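Local coordinates for protein putative carbohydrate-active enzyme (Uncultured organism, PDB 5WH8) that probably hydrolyses O-glycosidic bonds in cellulose, this chain being the glycoside hydrolase family 5 catalytic module of a longer, multi-modular cellulase, at residues A53-W58 with W293-S297; V155-V160 with C182-T186; D190-Q196 with K222-A226. The contacts are given in a common frame with arbitrary orientation. Residue numbers count along the deposited sequence, not the author numbering.

Interaction 1 of 3, residues A53-W58 with W293-S297; sequences ALVKDW and WNMVS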
loop_
_atom_site.group_PDB
_atom_site.type_symbol
_atom_site.label_atom_id
_atom_site.label_comp_id
_atom_site.label_asym_id
_atom_site.label_seq_id
_atom_site.Cartn_x
_atom_site.Cartn_y
_atom_site.Cartn_z
ATOM N N ALA A 53 -4.918 -15.266 9.278
ATOM C CA ALA A 53 -4.456 -16.245 8.288
ATOM C C ALA A 53 -3.396 -15.639 7.371
ATOM O O ALA A 53 -2.408 -16.295 7.041
ATOM C CB ALA A 53 -5.644 -16.787 7.449
ATOM N N LEU A 54 -3.594 -14.393 6.937
ATOM C CA LEU A 54 -2.594 -13.754 6.095
ATOM C C LEU A 54 -1.232 -13.687 6.792
ATOM O O LEU A 54 -0.179 -13.886 6.169
ATOM C CB LEU A 54 -3.052 -12.357 5.688
ATOM C CG LEU A 54 -4.020 -12.333 4.496
ATOM C CD1 LEU A 54 -4.658 -10.972 4.397
ATOM C CD2 LEU A 54 -3.269 -12.664 3.225
ATOM N N VAL A 55 -1.232 -13.361 8.076
ATOM C CA VAL A 55 0.030 -13.232 8.810
ATOM C C VAL A 55 0.646 -14.587 9.125
ATOM O O VAL A 55 1.827 -14.826 8.816
ATOM C CB VAL A 55 -0.196 -12.418 10.100
ATOM C CG1 VAL A 55 1.075 -12.353 10.946
ATOM C CG2 VAL A 55 -0.653 -11.006 9.750
ATOM N N LYS A 56 -0.142 -15.478 9.719
ATOM C CA LYS A 56 0.395 -16.765 10.158
ATOM C C LYS A 56 0.638 -17.768 9.032
ATOM O O LYS A 56 1.589 -18.560 9.124
ATOM C CB LYS A 56 -0.534 -17.410 11.194
ATOM C CG LYS A 56 -0.768 -16.578 12.446
ATOM C CD LYS A 56 0.507 -16.210 13.214
ATOM C CE LYS A 56 1.162 -17.414 13.875
ATOM N NZ LYS A 56 2.356 -17.011 14.676
ATOM N N ASP A 57 -0.211 -17.763 8.004
ATOM C CA ASP A 57 -0.128 -18.726 6.900
ATOM C C ASP A 57 0.490 -18.181 5.606
ATOM O O ASP A 57 1.198 -18.905 4.915
ATOM C CB ASP A 57 -1.525 -19.278 6.560
ATOM C CG ASP A 57 -2.265 -19.838 7.773
ATOM O OD1 ASP A 57 -1.614 -20.409 8.680
ATOM O OD2 ASP A 57 -3.502 -19.726 7.802
ATOM N N TRP A 58 0.210 -16.933 5.233
ATOM C CA TRP A 58 0.817 -16.386 4.017
ATOM C C TRP A 58 2.117 -15.620 4.320
ATOM O O TRP A 58 2.812 -15.243 3.391
ATOM C CB TRP A 58 -0.130 -15.439 3.254
ATOM C CG TRP A 58 -1.465 -15.946 2.757
ATOM C CD1 TRP A 58 -2.335 -16.812 3.377
ATOM C CD2 TRP A 58 -2.088 -15.563 1.531
ATOM N NE1 TRP A 58 -3.463 -16.971 2.606
ATOM C CE2 TRP A 58 -3.332 -16.220 1.464
ATOM C CE3 TRP A 58 -1.717 -14.716 0.481
ATOM C CZ2 TRP A 58 -4.203 -16.058 0.397
ATOM C CZ3 TRP A 58 -2.571 -14.553 -0.570
ATOM C CH2 TRP A 58 -3.811 -15.219 -0.618
ATOM N N TRP A 293 -9.316 -19.025 4.162
ATOM C CA TRP A 293 -8.486 -17.934 3.686
ATOM C C TRP A 293 -7.215 -18.410 2.997
ATOM O O TRP A 293 -6.417 -17.583 2.555
ATOM C CB TRP A 293 -8.156 -17.020 4.873
ATOM C CG TRP A 293 -9.398 -16.589 5.585
ATOM C CD1 TRP A 293 -9.758 -16.873 6.887
ATOM C CD2 TRP A 293 -10.459 -15.813 5.034
ATOM N NE1 TRP A 293 -10.984 -16.310 7.163
ATOM C CE2 TRP A 293 -11.437 -15.657 6.046
ATOM C CE3 TRP A 293 -10.689 -15.238 3.784
ATOM C CZ2 TRP A 293 -12.631 -14.960 5.826
ATOM C CZ3 TRP A 293 -11.878 -14.525 3.570
ATOM C CH2 TRP A 293 -12.828 -14.396 4.596
ATOM N N ASN A 294 -7.047 -19.725 2.862
ATOM C CA ASN A 294 -5.924 -20.296 2.133
ATOM C C ASN A 294 -6.372 -20.998 0.837
ATOM O O ASN A 294 -5.571 -21.643 0.152
ATOM C CB ASN A 294 -5.151 -21.256 3.039
ATOM C CG ASN A 294 -4.403 -20.524 4.143
ATOM O OD1 ASN A 294 -3.442 -19.823 3.877
ATOM N ND2 ASN A 294 -4.848 -20.680 5.379
ATOM N N MET A 295 -7.647 -20.859 0.495
ATOM C CA MET A 295 -8.177 -21.403 -0.764
ATOM C C MET A 295 -7.832 -20.465 -1.921
ATOM O O MET A 295 -8.674 -19.692 -2.395
ATOM C CB MET A 295 -9.681 -21.606 -0.674
ATOM C CG MET A 295 -10.253 -22.398 -1.840
ATOM S SD MET A 295 -9.691 -24.123 -1.925
ATOM C CE MET A 295 -10.835 -24.877 -0.755
ATOM N N VAL A 296 -6.572 -20.536 -2.340
ATOM C CA VAL A 296 -5.995 -19.575 -3.282
ATOM C C VAL A 296 -6.299 -19.906 -4.740
ATOM O O VAL A 296 -6.456 -21.070 -5.119
ATOM C CB VAL A 296 -4.468 -19.470 -3.127
ATOM C CG1 VAL A 296 -4.115 -18.772 -1.809
ATOM C CG2 VAL A 296 -3.797 -20.820 -3.201
ATOM N N SER A 297 -6.382 -18.851 -5.536
ATOM C CA SER A 297 -6.418 -18.918 -6.985
ATOM C C SER A 297 -5.029 -19.218 -7.558
ATOM O O SER A 297 -4.059 -19.303 -6.809
ATOM C CB SER A 297 -6.896 -17.582 -7.543
ATOM O OG SER A 297 -5.937 -16.580 -7.225
#
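A mixed polar and apolar surface contact joins the C-terminal end of helix 48-56 to the loop between helices 287-290 and 298-307, so that early and late parts of the barrel chain meet. W58 contributes most from its side. Its indole NE1 donates a hydrogen bond to W293 O at 3.0 Å, and that oxygen lies near the ring plane, while CZ2 of W58 rests on V296 CG1 at 3.5 Å. Beside it, N294 ND2 donates to D57 OD2 (2.9 Å, nearly linear); the amide oxygen of N294 is engaged by K304. One helical turn back, A53 CB packs on W293 CB at 3.6 Å, whereas the W293 indole turns off to touch L283 and F273. W58 also touches M34 of strand 32-36 and makes an edge-to-face (T-shaped) contact with F273 of strand 268-273, and K304 makes a cation-pi contact with the W58 indole. The arrangement belongs to the closure of a (β/α)8 TIM barrel, where the helix following the first strand meets the segment following the eighth.

Interaction 2 of 3, residues V155-V160 with C182-T186; sequences VKWADV and CGTPT. With EDO (1,2-ethanediol), chain H.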
loop_
_atom_site.group_PDB
_atom_site.type_symbol
_atom_site.label_atom_id
_atom_site.label_comp_id
_atom_site.label_asym_id
_atom_site.label_seq_id
_atom_site.Cartn_x
_atom_site.Cartn_y
_atom_site.Cartn_z
ATOM N N VAL A 155 -3.748 15.828 -15.519
ATOM C CA VAL A 155 -3.188 15.695 -14.176
ATOM C C VAL A 155 -1.682 15.475 -14.248
ATOM O O VAL A 155 -1.222 14.362 -14.482
ATOM C CB VAL A 155 -3.868 14.542 -13.412
ATOM C CG1 VAL A 155 -3.309 14.413 -12.009
ATOM C CG2 VAL A 155 -5.374 14.816 -13.337
ATOM N N LYS A 156 -0.934 16.566 -14.063
ATOM C CA LYS A 156 0.522 16.551 -14.142
ATOM C C LYS A 156 1.140 16.481 -12.756
ATOM O O LYS A 156 0.451 16.641 -11.740
ATOM C CB LYS A 156 1.042 17.802 -14.863
ATOM C CG LYS A 156 0.417 18.089 -16.214
ATOM C CD LYS A 156 0.703 16.967 -17.183
ATOM C CE LYS A 156 0.308 17.323 -18.610
ATOM N NZ LYS A 156 0.249 16.106 -19.470
ATOM N N TRP A 157 2.448 16.253 -12.702
ATOM C CA TRP A 157 3.125 16.225 -11.411
ATOM C C TRP A 157 2.900 17.553 -10.640
ATOM O O TRP A 157 2.652 17.532 -9.437
ATOM C CB TRP A 157 4.636 15.912 -11.561
ATOM C CG TRP A 157 5.353 16.090 -10.278
ATOM C CD1 TRP A 157 6.364 16.969 -10.024
ATOM C CD2 TRP A 157 5.093 15.409 -9.030
ATOM N NE1 TRP A 157 6.745 16.882 -8.709
ATOM C CE2 TRP A 157 5.986 15.928 -8.078
ATOM C CE3 TRP A 157 4.192 14.413 -8.638
ATOM C CZ2 TRP A 157 6.000 15.497 -6.742
ATOM C CZ3 TRP A 157 4.209 13.972 -7.318
ATOM C CH2 TRP A 157 5.098 14.529 -6.378
ATOM N N ALA A 158 2.918 18.697 -11.319
ATOM C CA ALA A 158 2.620 19.967 -10.652
ATOM C C ALA A 158 1.306 19.936 -9.871
ATOM O O ALA A 158 1.236 20.451 -8.757
ATOM C CB ALA A 158 2.586 21.110 -11.669
ATOM N N ASP A 159 0.277 19.309 -10.436
ATOM C CA ASP A 159 -1.019 19.211 -9.781
ATOM C C ASP A 159 -0.994 18.247 -8.590
ATOM O O ASP A 159 -1.577 18.526 -7.524
ATOM C CB ASP A 159 -2.070 18.778 -10.788
ATOM C CG ASP A 159 -2.113 19.693 -11.989
ATOM O OD1 ASP A 159 -2.467 20.879 -11.799
ATOM O OD2 ASP A 159 -1.737 19.252 -13.092
ATOM N N VAL A 160 -0.323 17.111 -8.748
ATOM C CA VAL A 160 -0.191 16.194 -7.621
ATOM C C VAL A 160 0.644 16.816 -6.490
ATOM O O VAL A 160 0.349 16.630 -5.308
ATOM C CB VAL A 160 0.444 14.836 -8.068
ATOM C CG1 VAL A 160 0.586 13.865 -6.894
ATOM C CG2 VAL A 160 -0.389 14.205 -9.177
ATOM N N CYS A 182 3.479 9.098 -1.673
ATOM C CA CYS A 182 2.808 10.020 -2.582
ATOM C C CYS A 182 2.673 9.465 -3.982
ATOM O O CYS A 182 3.682 9.127 -4.610
ATOM C CB CYS A 182 3.589 11.340 -2.655
ATOM S SG CYS A 182 2.760 12.639 -3.655
ATOM N N GLY A 183 1.434 9.395 -4.484
ATOM C CA GLY A 183 1.149 8.914 -5.821
ATOM C C GLY A 183 1.757 9.801 -6.890
ATOM O O GLY A 183 2.148 10.944 -6.610
ATOM N N THR A 184 1.861 9.258 -8.102
ATOM C CA THR A 184 2.479 9.979 -9.215
ATOM C C THR A 184 1.568 9.904 -10.444
ATOM O O THR A 184 0.608 9.118 -10.467
ATOM C CB THR A 184 3.896 9.430 -9.510
ATOM O OG1 THR A 184 3.861 8.015 -9.724
ATOM C CG2 THR A 184 4.846 9.752 -8.324
ATOM N N PRO A 185 1.792 10.789 -11.434
ATOM C CA PRO A 185 0.881 10.814 -12.593
ATOM C C PRO A 185 0.864 9.531 -13.438
ATOM O O PRO A 185 1.727 8.654 -13.324
ATOM C CB PRO A 185 1.407 12.000 -13.424
ATOM C CG PRO A 185 2.122 12.868 -12.442
ATOM C CD PRO A 185 2.756 11.909 -11.454
ATOM N N THR A 186 -0.159 9.453 -14.289
ATOM C CA THR A 186 -0.404 8.325 -15.185
ATOM C C THR A 186 -0.499 6.997 -14.386
ATOM O O THR A 186 0.205 6.011 -14.624
ATOM C CB THR A 186 0.661 8.257 -16.303
ATOM O OG1 THR A 186 0.826 9.558 -16.899
ATOM C CG2 THR A 186 0.229 7.281 -17.382
HETATM C C1 EDO H . -0.582 22.602 -14.727
HETATM O O1 EDO H . -0.307 21.208 -14.545
HETATM C C2 EDO H . -2.058 22.853 -15.013
HETATM O O2 EDO H . -2.906 22.241 -14.038
HETATM O O HOH W 1 -1.999 11.753 -14.729
#
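V155 begins the segment that leads into helix 157-172, the helix after the fourth strand of the (β/α)8 barrel; 182-186 runs out of the fifth strand, so consecutive β/α units meet here. V155 O lies 3.7 Å from P185 CB and is also bridged by a water to T186 N. The CA-to-CB bond of K156, the N-cap residue, points away from 182-186, but its carbonyl carbon C touches P185 CG at 3.8 Å; its own N is held by D159 OD2 at 3.0 Å. W157 then lays its indole alongside the loop: CE3 is 4.0 Å from P185 CD, CZ3 3.7 Å from G183 O, and C182 SG makes a sulfur-aromatic contact at the ring edge. NE1 bonds D197 O. D159 turns outward, where both carboxylate oxygens accept hydrogen bonds from an ethanediol, probably from the crystallisation liquor. V160, one turn after W157, presses on P185 and C182, and its CG1 comes within 3.3 Å of G183 O, a buried carbonyl oxygen.

Interaction 3 of 3, residues D190-Q196 with K222-A226; sequences DVDLAAQ and KAQVA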
loop_
_atom_site.group_PDB
_atom_site.type_symbol
_atom_site.label_atom_id
_atom_site.label_comp_id
_atom_site.label_asym_id
_atom_site.label_seq_id
_atom_site.Cartn_x
_atom_site.Cartn_y
_atom_site.Cartn_z
ATOM N N ASP A 190 4.593 7.868 -13.343
ATOM C CA ASP A 190 5.530 8.950 -13.719
ATOM C C ASP A 190 6.423 9.406 -12.538
ATOM O O ASP A 190 6.546 10.597 -12.220
ATOM C CB ASP A 190 4.754 10.135 -14.317
ATOM C CG ASP A 190 4.111 9.806 -15.671
ATOM O OD1 ASP A 190 4.465 8.790 -16.317
ATOM O OD2 ASP A 190 3.207 10.559 -16.091
ATOM N N VAL A 191 7.069 8.438 -11.912
ATOM C CA VAL A 191 7.999 8.719 -10.841
ATOM C C VAL A 191 9.193 9.521 -11.369
ATOM O O VAL A 191 9.768 10.307 -10.619
ATOM C CB VAL A 191 8.463 7.393 -10.143
ATOM C CG1 VAL A 191 7.292 6.790 -9.370
ATOM C CG2 VAL A 191 9.006 6.375 -11.143
ATOM N N ASP A 192 9.553 9.314 -12.640
ATOM C CA ASP A 192 10.657 10.062 -13.241
ATOM C C ASP A 192 10.335 11.539 -13.385
ATOM O O ASP A 192 11.245 12.376 -13.338
ATOM C CB ASP A 192 11.044 9.477 -14.599
ATOM C CG ASP A 192 9.886 9.369 -15.573
ATOM O OD1 ASP A 192 8.788 8.916 -15.192
ATOM O OD2 ASP A 192 10.080 9.713 -16.762
ATOM N N LEU A 193 9.057 11.869 -13.563
ATOM C CA LEU A 193 8.657 13.271 -13.642
ATOM C C LEU A 193 8.582 13.907 -12.257
ATOM O O LEU A 193 8.941 15.063 -12.085
ATOM C CB LEU A 193 7.317 13.398 -14.366
ATOM C CG LEU A 193 7.288 12.822 -15.778
ATOM C CD1 LEU A 193 5.948 13.073 -16.457
ATOM C CD2 LEU A 193 8.444 13.346 -16.616
ATOM N N ALA A 194 8.130 13.156 -11.255
ATOM C CA ALA A 194 8.192 13.643 -9.894
ATOM C C ALA A 194 9.639 13.968 -9.478
ATOM O O ALA A 194 9.893 14.932 -8.741
ATOM C CB ALA A 194 7.573 12.624 -8.949
ATOM N N ALA A 195 10.570 13.165 -9.968
ATOM C CA ALA A 195 11.992 13.309 -9.630
ATOM C C ALA A 195 12.584 14.616 -10.148
ATOM O O ALA A 195 13.664 15.015 -9.695
ATOM C CB ALA A 195 12.771 12.160 -10.179
ATOM N N GLN A 196 11.911 15.263 -11.097
ATOM C CA GLN A 196 12.391 16.551 -11.632
ATOM C C GLN A 196 12.097 17.718 -10.674
ATOM O O GLN A 196 12.728 18.773 -10.767
ATOM C CB GLN A 196 11.772 16.851 -13.008
ATOM C CG GLN A 196 11.873 15.714 -14.020
ATOM C CD GLN A 196 13.312 15.291 -14.317
ATOM O OE1 GLN A 196 14.180 16.128 -14.578
ATOM N NE2 GLN A 196 13.568 13.984 -14.287
ATOM N N LYS A 222 11.849 4.103 -16.399
ATOM C CA LYS A 222 11.315 5.301 -15.742
ATOM C C LYS A 222 11.591 5.282 -14.236
ATOM O O LYS A 222 12.007 6.281 -13.641
ATOM C CB LYS A 222 9.799 5.420 -15.981
ATOM C CG LYS A 222 9.463 5.921 -17.385
ATOM C CD LYS A 222 8.035 5.591 -17.846
ATOM C CE LYS A 222 6.930 6.248 -16.996
ATOM N NZ LYS A 222 6.950 7.736 -17.021
ATOM N N ALA A 223 11.364 4.129 -13.619
ATOM C CA ALA A 223 11.615 4.001 -12.189
ATOM C C ALA A 223 13.098 4.190 -11.889
ATOM O O ALA A 223 13.466 4.828 -10.883
ATOM C CB ALA A 223 11.132 2.655 -11.671
ATOM N N GLN A 224 13.967 3.659 -12.759
ATOM C CA GLN A 224 15.411 3.799 -12.527
ATOM C C GLN A 224 15.851 5.261 -12.615
ATOM O O GLN A 224 16.770 5.668 -11.882
ATOM C CB GLN A 224 16.231 2.947 -13.510
ATOM C CG GLN A 224 17.708 2.832 -13.130
ATOM C CD GLN A 224 17.876 2.080 -11.845
ATOM O OE1 GLN A 224 17.348 0.975 -11.716
ATOM N NE2 GLN A 224 18.572 2.674 -10.874
ATOM N N VAL A 225 15.244 6.047 -13.513
ATOM C CA VAL A 225 15.512 7.495 -13.545
ATOM C C VAL A 225 15.204 8.117 -12.174
ATOM O O VAL A 225 16.006 8.868 -11.629
ATOM C CB VAL A 225 14.705 8.238 -14.661
ATOM C CG1 VAL A 225 14.875 9.768 -14.531
ATOM C CG2 VAL A 225 15.126 7.751 -16.049
ATOM N N ALA A 226 14.048 7.785 -11.598
ATOM C CA ALA A 226 13.688 8.318 -10.285
ATOM C C ALA A 226 14.649 7.900 -9.182
ATOM O O ALA A 226 15.022 8.711 -8.332
ATOM C CB ALA A 226 12.259 7.891 -9.909
#
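K222, in helix 217-228, reaches across with its ammonium group and is the polar centre of the contact. Its NZ donates to D190 OD1 and to D192 OD1, both at 2.8 Å, forming a salt-bridge network in which one lysine joins two acids flanking V191. The CA-to-CB bond of K222 points sideways, and the p rotamers at chi3 and chi4 bend the chain round so that NZ meets both carboxylates. The other carboxylate oxygen of D190, OD2, accepts a hydrogen bond from T186, which ties this charge to the preceding helix 185-188. A223 comes next. Its CB points away from 190-196, to L208 and L233 of strands 204-211 and 233-239, yet its CA is 3.7 Å from V191 CG2. V191 also touches L233, so the helix-helix contact continues inward onto the sheet. This layering is that of a (β/α)8 barrel: helix 217-228 follows the sixth strand, and the short helix 191-194 lies in the connection between the fifth and sixth. V225, on the exposed side, sets CG1 against D192 CB at 3.8 Å and, more loosely, against Q196 NE2 at 4.4 Å; that amide is folded back to donate to D192 O at 3.0 Å. At A226 the backbones draw closest, with 4.6 Å between its CA and D192 CA, an approach made possible by the small methyl side chain. A226 CB sits 3.5 Å from V191 O and 3.8 Å from V191 CG2, while A226 CA is 4.0 Å from A195 CB.

Interactions 2 and 3 are neighbours on one flank of the barrel, their centres 11 Å apart, and they follow each other along the chain. They touch directly: P185 O and D190 N lie 3.0 Å apart, probably hydrogen-bonded, and W157 CE2 packs on A194 CA at 3.7 Å. Together they link the helices after the fourth and sixth strands through the short helices 185-188 and 191-194. Interaction 1 lies across the chain's centre, about 35 Å centre to centre from either, and brings together segments whose intervening sequence contains both of the others. All three are peripheral, with centres 17 to 19 Å from that of the chain.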